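Side-chain contacts in phosphoribosylaminoimidazole-succinocarboxamide synthase (Saccharomyces cerevisiae, PDB 2CNQ), which catalyses the ATP-dependent joining of aspartate to carboxyaminoimidazole ribotide, giving the succinocarboxamide SAICAR on the purine biosynthesis pathway: residues Phe218-Asp223 / Asn227-Val232; Phe63-Leu68 / Arg73-Asp78; Leu142-Gly147 / Gln152-Pro157. One frame throughout, in Å; residues are numbered along the deposited sequence.

Contact 1: residues Phe218-Asp223 / Asn227-Val232; sequences FEFGID and NEIILV. With ADP (adenosine-5'-diphosphate), chain B.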
loop_
_atom_site.group_PDB
_atom_site.type_symbol
_atom_site.label_atom_id
_atom_site.label_comp_id
_atom_site.label_asym_id
_atom_site.label_seq_id
_atom_site.Cartn_x
_atom_site.Cartn_y
_atom_site.Cartn_z
ATOM N N PHE A 218 2.570 1.708 5.363
ATOM C CA PHE A 218 1.438 1.197 6.089
ATOM C C PHE A 218 0.537 2.359 6.416
ATOM O O PHE A 218 0.957 3.478 6.490
ATOM C CB PHE A 218 1.875 0.574 7.391
ATOM C CG PHE A 218 2.779 -0.594 7.280
ATOM C CD1 PHE A 218 2.408 -1.722 6.601
ATOM C CD2 PHE A 218 3.991 -0.579 7.906
ATOM C CE1 PHE A 218 3.216 -2.812 6.592
ATOM C CE2 PHE A 218 4.816 -1.670 7.887
ATOM C CZ PHE A 218 4.436 -2.779 7.235
ATOM N N GLU A 219 -0.696 2.027 6.703
ATOM C CA GLU A 219 -1.598 2.909 7.355
ATOM C C GLU A 219 -2.107 2.247 8.575
ATOM O O GLU A 219 -2.408 1.072 8.585
ATOM C CB GLU A 219 -2.751 3.309 6.471
ATOM C CG GLU A 219 -2.287 4.059 5.270
ATOM C CD GLU A 219 -3.372 4.693 4.475
ATOM O OE1 GLU A 219 -3.095 4.994 3.298
ATOM O OE2 GLU A 219 -4.469 4.892 5.019
ATOM N N PHE A 220 -2.176 3.031 9.616
ATOM C CA PHE A 220 -2.659 2.573 10.882
ATOM C C PHE A 220 -3.829 3.393 11.316
ATOM O O PHE A 220 -3.881 4.588 11.102
ATOM C CB PHE A 220 -1.591 2.769 11.942
ATOM C CG PHE A 220 -0.360 1.898 11.847
ATOM C CD1 PHE A 220 -0.284 0.770 11.060
ATOM C CD2 PHE A 220 0.754 2.211 12.598
ATOM C CE1 PHE A 220 0.871 0.008 11.071
ATOM C CE2 PHE A 220 1.875 1.409 12.601
ATOM C CZ PHE A 220 1.915 0.324 11.860
ATOM N N GLY A 221 -4.735 2.736 11.976
ATOM C CA GLY A 221 -5.767 3.354 12.733
ATOM C C GLY A 221 -5.500 3.168 14.183
ATOM O O GLY A 221 -4.556 2.512 14.601
ATOM N N ILE A 222 -6.364 3.767 14.963
ATOM C CA ILE A 222 -6.255 3.676 16.380
ATOM C C ILE A 222 -7.635 3.443 16.902
ATOM O O ILE A 222 -8.557 4.167 16.613
ATOM C CB ILE A 222 -5.596 4.935 16.968
ATOM C CG1 ILE A 222 -5.461 4.830 18.481
ATOM C CG2 ILE A 222 -6.317 6.215 16.574
ATOM C CD1 ILE A 222 -4.442 3.871 18.930
ATOM N N ASP A 223 -7.770 2.409 17.689
ATOM C CA ASP A 223 -8.999 2.135 18.388
ATOM C C ASP A 223 -8.795 2.659 19.762
ATOM O O ASP A 223 -8.128 2.042 20.601
ATOM C CB ASP A 223 -9.272 0.649 18.444
ATOM C CG ASP A 223 -10.517 0.344 19.197
ATOM O OD1 ASP A 223 -10.991 1.212 19.962
ATOM O OD2 ASP A 223 -11.030 -0.757 19.015
ATOM N N ASN A 227 -7.248 0.958 23.012
ATOM C CA ASN A 227 -5.882 1.424 22.862
ATOM C C ASN A 227 -5.045 0.465 22.055
ATOM O O ASN A 227 -3.880 0.200 22.346
ATOM C CB ASN A 227 -5.204 1.675 24.183
ATOM C CG ASN A 227 -3.959 2.509 24.028
ATOM O OD1 ASN A 227 -3.830 3.309 23.104
ATOM N ND2 ASN A 227 -3.052 2.365 24.970
ATOM N N GLU A 228 -5.609 0.182 20.868
ATOM C CA GLU A 228 -4.878 -0.645 19.903
ATOM C C GLU A 228 -4.683 0.037 18.614
ATOM O O GLU A 228 -5.619 0.583 18.096
ATOM C CB GLU A 228 -5.647 -1.964 19.737
ATOM C CG GLU A 228 -5.619 -2.836 21.022
ATOM C CD GLU A 228 -6.407 -4.100 20.878
ATOM O OE1 GLU A 228 -5.800 -5.185 20.845
ATOM O OE2 GLU A 228 -7.647 -4.002 20.762
ATOM N N ILE A 229 -3.474 -0.052 18.075
ATOM C CA ILE A 229 -3.184 0.345 16.736
ATOM C C ILE A 229 -3.750 -0.734 15.835
ATOM O O ILE A 229 -3.671 -1.913 16.123
ATOM C CB ILE A 229 -1.714 0.537 16.552
ATOM C CG1 ILE A 229 -1.242 1.708 17.399
ATOM C CG2 ILE A 229 -1.390 0.786 15.113
ATOM C CD1 ILE A 229 0.251 1.830 17.458
ATOM N N ILE A 230 -4.330 -0.290 14.736
ATOM C CA ILE A 230 -4.991 -1.141 13.812
ATOM C C ILE A 230 -4.301 -0.988 12.494
ATOM O O ILE A 230 -4.097 0.111 12.022
ATOM C CB ILE A 230 -6.454 -0.721 13.623
ATOM C CG1 ILE A 230 -7.145 -0.484 14.942
ATOM C CG2 ILE A 230 -7.173 -1.725 12.789
ATOM C CD1 ILE A 230 -7.252 -1.627 15.784
ATOM N N LEU A 231 -3.996 -2.089 11.848
ATOM C CA LEU A 231 -3.493 -2.044 10.506
ATOM C C LEU A 231 -4.672 -1.916 9.584
ATOM O O LEU A 231 -5.582 -2.719 9.607
ATOM C CB LEU A 231 -2.725 -3.324 10.254
ATOM C CG LEU A 231 -1.939 -3.344 8.962
ATOM C CD1 LEU A 231 -0.887 -2.307 8.923
ATOM C CD2 LEU A 231 -1.327 -4.713 8.820
ATOM N N VAL A 232 -4.670 -0.862 8.802
ATOM C CA VAL A 232 -5.790 -0.556 7.945
ATOM C C VAL A 232 -5.319 -0.478 6.511
ATOM O O VAL A 232 -4.225 -0.878 6.171
ATOM C CB VAL A 232 -6.508 0.723 8.384
ATOM C CG1 VAL A 232 -6.927 0.602 9.825
ATOM C CG2 VAL A 232 -5.672 1.936 8.178
HETATM P PB ADP B . -5.594 7.276 -1.459
HETATM O O1B ADP B . -4.417 6.429 -1.315
HETATM O O2B ADP B . -5.655 8.335 -0.440
HETATM O O3B ADP B . -5.849 7.882 -2.750
HETATM P PA ADP B . -7.141 4.880 -1.576
HETATM O O1A ADP B . -6.021 4.016 -1.199
HETATM O O2A ADP B . -7.624 4.862 -2.947
HETATM O O3A ADP B . -6.856 6.365 -1.145
HETATM O "O5'" ADP B . -8.390 4.588 -0.671
HETATM C "C5'" ADP B . -8.343 4.180 0.677
HETATM C "C4'" ADP B . -8.779 5.315 1.554
HETATM O "O4'" ADP B . -9.410 4.721 2.686
HETATM C "C3'" ADP B . -7.648 6.126 2.105
HETATM O "O3'" ADP B . -8.097 7.417 2.437
HETATM C "C2'" ADP B . -7.335 5.408 3.390
HETATM O "O2'" ADP B . -6.629 6.181 4.309
HETATM C "C1'" ADP B . -8.704 5.085 3.854
HETATM N N9 ADP B . -8.827 3.993 4.773
HETATM C C8 ADP B . -8.133 2.853 4.758
HETATM N N7 ADP B . -8.540 2.001 5.661
HETATM C C5 ADP B . -9.543 2.630 6.294
HETATM C C6 ADP B . -10.428 2.276 7.339
HETATM N N6 ADP B . -10.369 1.091 7.912
HETATM N N1 ADP B . -11.288 3.182 7.792
HETATM C C2 ADP B . -11.369 4.360 7.182
HETATM N N3 ADP B . -10.654 4.774 6.147
HETATM C C4 ADP B . -9.741 3.902 5.723
HETATM O O HOH W 1 -1.428 -0.616 6.039
#
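Ile229 lays its CG2 methyl over one face of the Phe220 ring, a CH-pi contact 4.0 Å from the ring centroid, while CD1 of Leu231 meets the same ring at its edge, near the ring plane and 3.6 Å from Phe220 CE1. In Leu231 CG lies anti to the backbone N (chi1 -171°), which brings CD1 toward the partner strand, beside Phe220 and 4.1 Å from Phe218 CD1. Phe220, Ile222, Ile229 and Leu231 line one side of an antiparallel hairpin, the side on which Phe220 and Ile229 pack against helix 185-209. The opposite side carries Glu219, Ile230 and Val232, with Gly221 paired to Ile230 by two backbone bonds, the shorter 2.7 Å from Gly221 N to Ile230 O. Near the turn Asn227 and Glu228 both face Asp223 in a G1 beta bulge; Arg73 forms salt bridges with Asp223 and Glu228, while Asp223 OD1 accepts from the N-H of Lys225. At the hairpin's other end, ADP O2' donates to Glu219 OE2 over 2.6 Å, and Val232 CB lies 3.6 Å from ADP N7. The extended Glu219 chain carries its carboxylate to the ribose; OE1 is bridged to Lys217 and lies close to Asp233 and Glu118. The chemistry thus divides by face: hydrocarbon seals the hairpin against the helix, whereas the other side serves the nucleotide, where the lysine probably offsets part of the gathered negative charge.

Contact 2: residues Phe63-Leu68 / Arg73-Asp78; sequences FWFKFL and RNHLVD. With ADP (adenosine-5'-diphosphate), chain B.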
loop_
_atom_site.group_PDB
_atom_site.type_symbol
_atom_site.label_atom_id
_atom_site.label_comp_id
_atom_site.label_asym_id
_atom_site.label_seq_id
_atom_site.Cartn_x
_atom_site.Cartn_y
_atom_site.Cartn_z
ATOM N N PHE A 63 -3.494 -11.443 2.266
ATOM C CA PHE A 63 -2.407 -12.321 2.608
ATOM C C PHE A 63 -1.624 -11.765 3.768
ATOM O O PHE A 63 -1.312 -12.449 4.719
ATOM C CB PHE A 63 -1.504 -12.513 1.415
ATOM C CG PHE A 63 -0.237 -13.179 1.766
ATOM C CD1 PHE A 63 0.870 -12.432 2.059
ATOM C CD2 PHE A 63 -0.155 -14.548 1.862
ATOM C CE1 PHE A 63 2.036 -13.030 2.448
ATOM C CE2 PHE A 63 1.004 -15.141 2.240
ATOM C CZ PHE A 63 2.091 -14.372 2.557
ATOM N N TRP A 64 -1.288 -10.483 3.681
ATOM C CA TRP A 64 -0.493 -9.895 4.724
ATOM C C TRP A 64 -1.266 -9.701 5.984
ATOM O O TRP A 64 -0.704 -9.831 7.062
ATOM C CB TRP A 64 0.101 -8.605 4.273
ATOM C CG TRP A 64 1.106 -8.740 3.222
ATOM C CD1 TRP A 64 0.991 -8.284 1.975
ATOM C CD2 TRP A 64 2.408 -9.318 3.321
ATOM N NE1 TRP A 64 2.129 -8.548 1.262
ATOM C CE2 TRP A 64 3.025 -9.153 2.090
ATOM C CE3 TRP A 64 3.103 -9.955 4.336
ATOM C CZ2 TRP A 64 4.326 -9.534 1.856
ATOM C CZ3 TRP A 64 4.389 -10.347 4.089
ATOM C CH2 TRP A 64 4.984 -10.153 2.871
ATOM N N PHE A 65 -2.535 -9.352 5.895
ATOM C CA PHE A 65 -3.318 -9.238 7.101
ATOM C C PHE A 65 -3.295 -10.539 7.853
ATOM O O PHE A 65 -3.179 -10.557 9.058
ATOM C CB PHE A 65 -4.746 -8.846 6.790
ATOM C CG PHE A 65 -4.939 -7.405 6.474
ATOM C CD1 PHE A 65 -4.531 -6.441 7.362
ATOM C CD2 PHE A 65 -5.599 -7.008 5.337
ATOM C CE1 PHE A 65 -4.756 -5.124 7.094
ATOM C CE2 PHE A 65 -5.812 -5.693 5.069
ATOM C CZ PHE A 65 -5.371 -4.757 5.940
ATOM N N LYS A 66 -3.400 -11.632 7.121
ATOM C CA LYS A 66 -3.395 -12.921 7.727
ATOM C C LYS A 66 -2.020 -13.239 8.265
ATOM O O LYS A 66 -1.896 -13.800 9.345
ATOM C CB LYS A 66 -3.831 -13.927 6.691
ATOM C CG LYS A 66 -3.883 -15.340 7.218
ATOM C CD LYS A 66 -4.338 -16.330 6.182
ATOM C CE LYS A 66 -5.757 -16.087 5.702
ATOM N NZ LYS A 66 -6.785 -16.089 6.781
ATOM N N PHE A 67 -0.977 -12.916 7.509
ATOM C CA PHE A 67 0.378 -13.157 7.938
ATOM C C PHE A 67 0.688 -12.441 9.229
ATOM O O PHE A 67 1.418 -12.931 10.075
ATOM C CB PHE A 67 1.313 -12.703 6.845
ATOM C CG PHE A 67 2.743 -12.919 7.132
ATOM C CD1 PHE A 67 3.312 -14.158 7.050
ATOM C CD2 PHE A 67 3.546 -11.869 7.455
ATOM C CE1 PHE A 67 4.661 -14.309 7.305
ATOM C CE2 PHE A 67 4.873 -12.023 7.701
ATOM C CZ PHE A 67 5.427 -13.231 7.632
ATOM N N LEU A 68 0.117 -11.259 9.367
ATOM C CA LEU A 68 0.357 -10.402 10.506
ATOM C C LEU A 68 -0.748 -10.481 11.512
ATOM O O LEU A 68 -0.811 -9.659 12.395
ATOM C CB LEU A 68 0.503 -8.980 10.026
ATOM C CG LEU A 68 1.692 -8.779 9.145
ATOM C CD1 LEU A 68 1.681 -7.364 8.637
ATOM C CD2 LEU A 68 2.987 -9.080 9.839
ATOM N N ARG A 73 -3.799 -6.053 15.135
ATOM C CA ARG A 73 -5.181 -6.015 14.762
ATOM C C ARG A 73 -5.322 -5.344 13.438
ATOM O O ARG A 73 -4.567 -4.454 13.140
ATOM C CB ARG A 73 -5.996 -5.212 15.757
ATOM C CG ARG A 73 -6.308 -5.945 17.036
ATOM C CD ARG A 73 -7.259 -5.143 17.888
ATOM N NE ARG A 73 -8.485 -4.849 17.160
ATOM C CZ ARG A 73 -9.367 -3.928 17.523
ATOM N NH1 ARG A 73 -9.182 -3.225 18.631
ATOM N NH2 ARG A 73 -10.443 -3.712 16.785
ATOM N N ASN A 74 -6.320 -5.729 12.680
ATOM C CA ASN A 74 -6.542 -5.096 11.410
ATOM C C ASN A 74 -7.977 -4.713 11.236
ATOM O O ASN A 74 -8.828 -5.050 12.023
ATOM C CB ASN A 74 -6.028 -5.968 10.290
ATOM C CG ASN A 74 -6.799 -7.225 10.169
ATOM O OD1 ASN A 74 -8.016 -7.190 10.016
ATOM N ND2 ASN A 74 -6.131 -8.340 10.257
ATOM N N HIS A 75 -8.240 -3.998 10.169
ATOM C CA HIS A 75 -9.557 -3.465 9.929
ATOM C C HIS A 75 -10.524 -4.417 9.310
ATOM O O HIS A 75 -11.659 -4.052 9.102
ATOM C CB HIS A 75 -9.509 -2.204 9.096
ATOM C CG HIS A 75 -9.027 -2.345 7.722
ATOM N ND1 HIS A 75 -9.243 -1.317 6.850
ATOM C CD2 HIS A 75 -8.388 -3.314 7.055
ATOM C CE1 HIS A 75 -8.734 -1.655 5.697
ATOM N NE2 HIS A 75 -8.203 -2.856 5.795
ATOM N N LEU A 76 -10.118 -5.622 8.987
ATOM C CA LEU A 76 -11.046 -6.486 8.306
ATOM C C LEU A 76 -12.186 -6.845 9.223
ATOM O O LEU A 76 -11.981 -7.153 10.379
ATOM C CB LEU A 76 -10.371 -7.758 7.909
ATOM C CG LEU A 76 -9.221 -7.600 6.959
ATOM C CD1 LEU A 76 -8.608 -8.951 6.704
ATOM C CD2 LEU A 76 -9.647 -6.927 5.673
ATOM N N VAL A 77 -13.388 -6.867 8.694
ATOM C CA VAL A 77 -14.496 -7.463 9.367
ATOM C C VAL A 77 -14.334 -8.966 9.239
ATOM O O VAL A 77 -14.085 -9.499 8.195
ATOM C CB VAL A 77 -15.796 -6.993 8.767
ATOM C CG1 VAL A 77 -16.973 -7.728 9.354
ATOM C CG2 VAL A 77 -15.948 -5.510 8.971
ATOM N N ASP A 78 -14.614 -9.651 10.313
ATOM C CA ASP A 78 -14.736 -11.081 10.234
ATOM C C ASP A 78 -15.868 -11.468 9.295
ATOM O O ASP A 78 -16.982 -10.956 9.355
ATOM C CB ASP A 78 -15.037 -11.638 11.608
ATOM C CG ASP A 78 -13.883 -11.498 12.554
ATOM O OD1 ASP A 78 -12.772 -11.112 12.126
ATOM O OD2 ASP A 78 -14.085 -11.788 13.747
HETATM P PB ADP B . -5.594 7.276 -1.459
HETATM O O1B ADP B . -4.417 6.429 -1.315
HETATM O O2B ADP B . -5.655 8.335 -0.440
HETATM O O3B ADP B . -5.849 7.882 -2.750
HETATM P PA ADP B . -7.141 4.880 -1.576
HETATM O O1A ADP B . -6.021 4.016 -1.199
HETATM O O2A ADP B . -7.624 4.862 -2.947
HETATM O O3A ADP B . -6.856 6.365 -1.145
HETATM O "O5'" ADP B . -8.390 4.588 -0.671
HETATM C "C5'" ADP B . -8.343 4.180 0.677
HETATM C "C4'" ADP B . -8.779 5.315 1.554
HETATM O "O4'" ADP B . -9.410 4.721 2.686
HETATM C "C3'" ADP B . -7.648 6.126 2.105
HETATM O "O3'" ADP B . -8.097 7.417 2.437
HETATM C "C2'" ADP B . -7.335 5.408 3.390
HETATM O "O2'" ADP B . -6.629 6.181 4.309
HETATM C "C1'" ADP B . -8.704 5.085 3.854
HETATM N N9 ADP B . -8.827 3.993 4.773
HETATM C C8 ADP B . -8.133 2.853 4.758
HETATM N N7 ADP B . -8.540 2.001 5.661
HETATM C C5 ADP B . -9.543 2.630 6.294
HETATM C C6 ADP B . -10.428 2.276 7.339
HETATM N N6 ADP B . -10.369 1.091 7.912
HETATM N N1 ADP B . -11.288 3.182 7.792
HETATM C C2 ADP B . -11.369 4.360 7.182
HETATM N N3 ADP B . -10.654 4.774 6.147
HETATM C C4 ADP B . -9.741 3.902 5.723
HETATM O O HOH W 2 -3.271 -8.176 10.540
#
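Phe65 reaches from the end of helix 53-67 into the bend of residues 74-76, and most of the contact is van der Waals packing on its ring. Leu76 lies with its CG over one face, and its CD1 comes within 3.8 Å of Phe65 CD2. Asn74 approaches obliquely with its CB, 3.3 Å from Phe65 CD1, and its amide plane is turned 54° from the ring. The aromatic pair with His75 is likewise oblique: the planes meet at 49°, and Phe65 CZ lies 3.4 Å from His75 NE2.

No direct hydrogen bond joins the two segments, but a water does, donating to Phe65 O and accepting from Asn74 ND2 at 2.9 Å. The other end of that amide folds back on its own chain. With CG placed between the backbone N and carbonyl carbon (chi1 66°), Asn74 OD1 accepts from Leu76 N at 2.8 Å, closing an Asx turn, so both ends of the amide are held.

A further polar bond goes to the nucleotide. ADP N6 donates to His75 ND1 at 2.9 Å, near the plane of the imidazole; Phe65 touches the NE2 side of this ring, and Phe33 meets it edge-to-face. Phe65 is therefore a second-shell residue behind a first-shell one. The Asx turn begins at Asn74, at the end of the short, weakly bonded strand 73-74 bordering the mixed sheet, and its bend forms part of the adenine-binding site of this SAICAR synthetase.

Contact 3: residues Leu142-Gly147 / Gln152-Pro157; sequences LKQPQG and QEFPEP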
loop_
_atom_site.group_PDB
_atom_site.type_symbol
_atom_site.label_atom_id
_atom_site.label_comp_id
_atom_site.label_asym_id
_atom_site.label_seq_id
_atom_site.Cartn_x
_atom_site.Cartn_y
_atom_site.Cartn_z
ATOM N N LEU A 142 16.516 12.341 9.705
ATOM C CA LEU A 142 17.234 11.449 10.596
ATOM C C LEU A 142 18.633 11.236 10.053
ATOM O O LEU A 142 18.813 10.846 8.924
ATOM C CB LEU A 142 16.557 10.087 10.617
ATOM C CG LEU A 142 15.149 10.098 11.184
ATOM C CD1 LEU A 142 14.441 8.846 10.772
ATOM C CD2 LEU A 142 15.185 10.236 12.691
ATOM N N LYS A 143 19.605 11.192 10.982
ATOM C CA LYS A 143 20.964 10.885 10.602
ATOM C C LYS A 143 21.218 9.376 10.433
ATOM O O LYS A 143 20.587 8.459 10.998
ATOM C CB LYS A 143 21.956 11.661 11.425
ATOM C CG LYS A 143 21.940 13.144 11.001
ATOM C CD LYS A 143 21.832 14.004 12.166
ATOM C CE LYS A 143 22.831 13.412 13.157
ATOM N NZ LYS A 143 23.254 14.210 14.259
ATOM N N GLN A 144 22.130 9.150 9.528
ATOM C CA GLN A 144 22.344 7.876 8.937
ATOM C C GLN A 144 23.815 7.625 8.922
ATOM O O GLN A 144 24.603 8.538 9.016
ATOM C CB GLN A 144 21.818 7.876 7.503
ATOM C CG GLN A 144 20.335 8.112 7.367
ATOM C CD GLN A 144 19.540 7.142 8.174
ATOM O OE1 GLN A 144 19.840 5.953 8.198
ATOM N NE2 GLN A 144 18.524 7.649 8.866
ATOM N N PRO A 145 24.224 6.376 8.785
ATOM C CA PRO A 145 25.651 6.143 8.530
ATOM C C PRO A 145 26.066 6.821 7.218
ATOM O O PRO A 145 25.256 6.862 6.307
ATOM C CB PRO A 145 25.758 4.617 8.446
ATOM C CG PRO A 145 24.407 4.090 8.653
ATOM C CD PRO A 145 23.430 5.147 8.826
ATOM N N GLN A 146 27.320 7.296 7.127
ATOM C CA GLN A 146 27.941 7.749 5.929
ATOM C C GLN A 146 28.210 6.567 5.061
ATOM O O GLN A 146 28.429 5.472 5.537
ATOM C CB GLN A 146 29.230 8.419 6.261
ATOM C CG GLN A 146 29.854 9.035 5.102
ATOM C CD GLN A 146 31.051 9.788 5.493
ATOM O OE1 GLN A 146 31.005 10.598 6.415
ATOM N NE2 GLN A 146 32.150 9.549 4.814
ATOM N N GLY A 147 28.201 6.807 3.770
ATOM C CA GLY A 147 28.652 5.844 2.818
ATOM C C GLY A 147 27.625 4.858 2.342
ATOM O O GLY A 147 27.974 3.919 1.673
ATOM N N GLN A 152 21.090 0.488 -0.661
ATOM C CA GLN A 152 21.683 -0.244 0.410
ATOM C C GLN A 152 20.687 -0.388 1.528
ATOM O O GLN A 152 19.859 0.479 1.797
ATOM C CB GLN A 152 22.919 0.451 0.884
ATOM C CG GLN A 152 23.697 -0.316 1.915
ATOM C CD GLN A 152 25.074 0.224 2.102
ATOM O OE1 GLN A 152 25.572 0.963 1.268
ATOM N NE2 GLN A 152 25.687 -0.113 3.218
ATOM N N GLU A 153 20.832 -1.483 2.234
ATOM C CA GLU A 153 20.071 -1.724 3.400
ATOM C C GLU A 153 20.491 -0.785 4.499
ATOM O O GLU A 153 21.678 -0.604 4.735
ATOM C CB GLU A 153 20.278 -3.167 3.837
ATOM C CG GLU A 153 19.343 -3.644 4.910
ATOM C CD GLU A 153 19.250 -5.157 5.000
ATOM O OE1 GLU A 153 18.227 -5.647 5.508
ATOM O OE2 GLU A 153 20.185 -5.849 4.558
ATOM N N PHE A 154 19.531 -0.199 5.188
ATOM C CA PHE A 154 19.847 0.514 6.388
ATOM C C PHE A 154 20.291 -0.478 7.441
ATOM O O PHE A 154 19.917 -1.606 7.437
ATOM C CB PHE A 154 18.634 1.235 6.901
ATOM C CG PHE A 154 18.242 2.401 6.079
ATOM C CD1 PHE A 154 18.956 3.575 6.133
ATOM C CD2 PHE A 154 17.128 2.348 5.265
ATOM C CE1 PHE A 154 18.571 4.658 5.406
ATOM C CE2 PHE A 154 16.749 3.422 4.537
ATOM C CZ PHE A 154 17.465 4.579 4.593
ATOM N N PRO A 155 21.044 -0.023 8.423
ATOM C CA PRO A 155 21.409 -0.938 9.501
ATOM C C PRO A 155 20.230 -1.565 10.176
ATOM O O PRO A 155 20.250 -2.733 10.521
ATOM C CB PRO A 155 22.168 -0.041 10.463
ATOM C CG PRO A 155 22.649 1.072 9.653
ATOM C CD PRO A 155 21.687 1.286 8.554
ATOM N N GLU A 156 19.188 -0.763 10.339
ATOM C CA GLU A 156 17.923 -1.226 10.829
ATOM C C GLU A 156 16.864 -0.524 10.018
ATOM O O GLU A 156 17.058 0.586 9.597
ATOM C CB GLU A 156 17.724 -0.833 12.274
ATOM C CG GLU A 156 18.657 -1.487 13.234
ATOM C CD GLU A 156 18.521 -2.973 13.280
ATOM O OE1 GLU A 156 17.447 -3.495 12.944
ATOM O OE2 GLU A 156 19.492 -3.635 13.699
ATOM N N PRO A 157 15.726 -1.150 9.805
ATOM C CA PRO A 157 14.682 -0.420 9.095
ATOM C C PRO A 157 14.251 0.771 9.871
ATOM O O PRO A 157 14.289 0.751 11.089
ATOM C CB PRO A 157 13.562 -1.445 9.005
ATOM C CG PRO A 157 14.250 -2.744 9.140
ATOM C CD PRO A 157 15.319 -2.505 10.151
HETATM O O HOH W 3 28.131 1.500 3.536
#
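From Gln144 to Gly147 and from Gln152 to Pro155 the chains run in directions 133° apart, and their backbones stay well separated: the nearest CA atoms, those of Gln144 and Phe154, are 8.2 Å from each other. No hydrogen bond passes directly between them, so side chains and one water span the gap. Gln144 is bent at chi2 (-55°), which turns its amide toward Phe154; OE1 comes obliquely to the ring, 3.3 Å from Phe154 CD1, with amide and ring planes 73° apart. The NE2 end turns back to its own chain, donating to Leu142 O at 3.2 Å from well above that carbonyl's plane.

The two segments flank a surface loop joining the small hairpin of strands 138-139 and 142-143 to strand 153-159, an outermost strand of the mixed sheet. Val139 of that hairpin touches both Gln144 and Phe154, so the buried phenyl ring sits where the hairpin meets the sheet edge.

Farther out, Pro145 and Pro155 reach toward each other tip to tip, their CG atoms 3.6 Å apart. Pro155 lies where the chain turns a corner, and Pro145 O accepts a hydrogen bond from the hydroxyl of Tyr133. Nearer the connecting loop, a water donates to Gly147 O and accepts from Gln152 NE2 at 2.9 Å, while OE1 of the extended Gln152 takes the backbone N-H of Lys149.

How the contacts relate
Along the chain contact 2 comes first, then contact 3, then contact 1, each closing before the next opens. All three reach the mixed five-stranded sheet. Contacts 1 and 2, with centres about 11 Å apart, meet where strand 73-74 runs parallel to strand 228-245: Arg73 O lies 2.8 Å from Leu231 N, a probable hydrogen bond. Both touch the same ADP. Contact 3 lies at the sheet's other border, on strand 153-159, centre to centre about 27 Å from contact 1 and about 30 Å from contact 2, without touching either. Contacts 1 and 2 thus build part of the nucleotide site together, whereas contact 3 belongs to the far, more exposed edge of the same sheet.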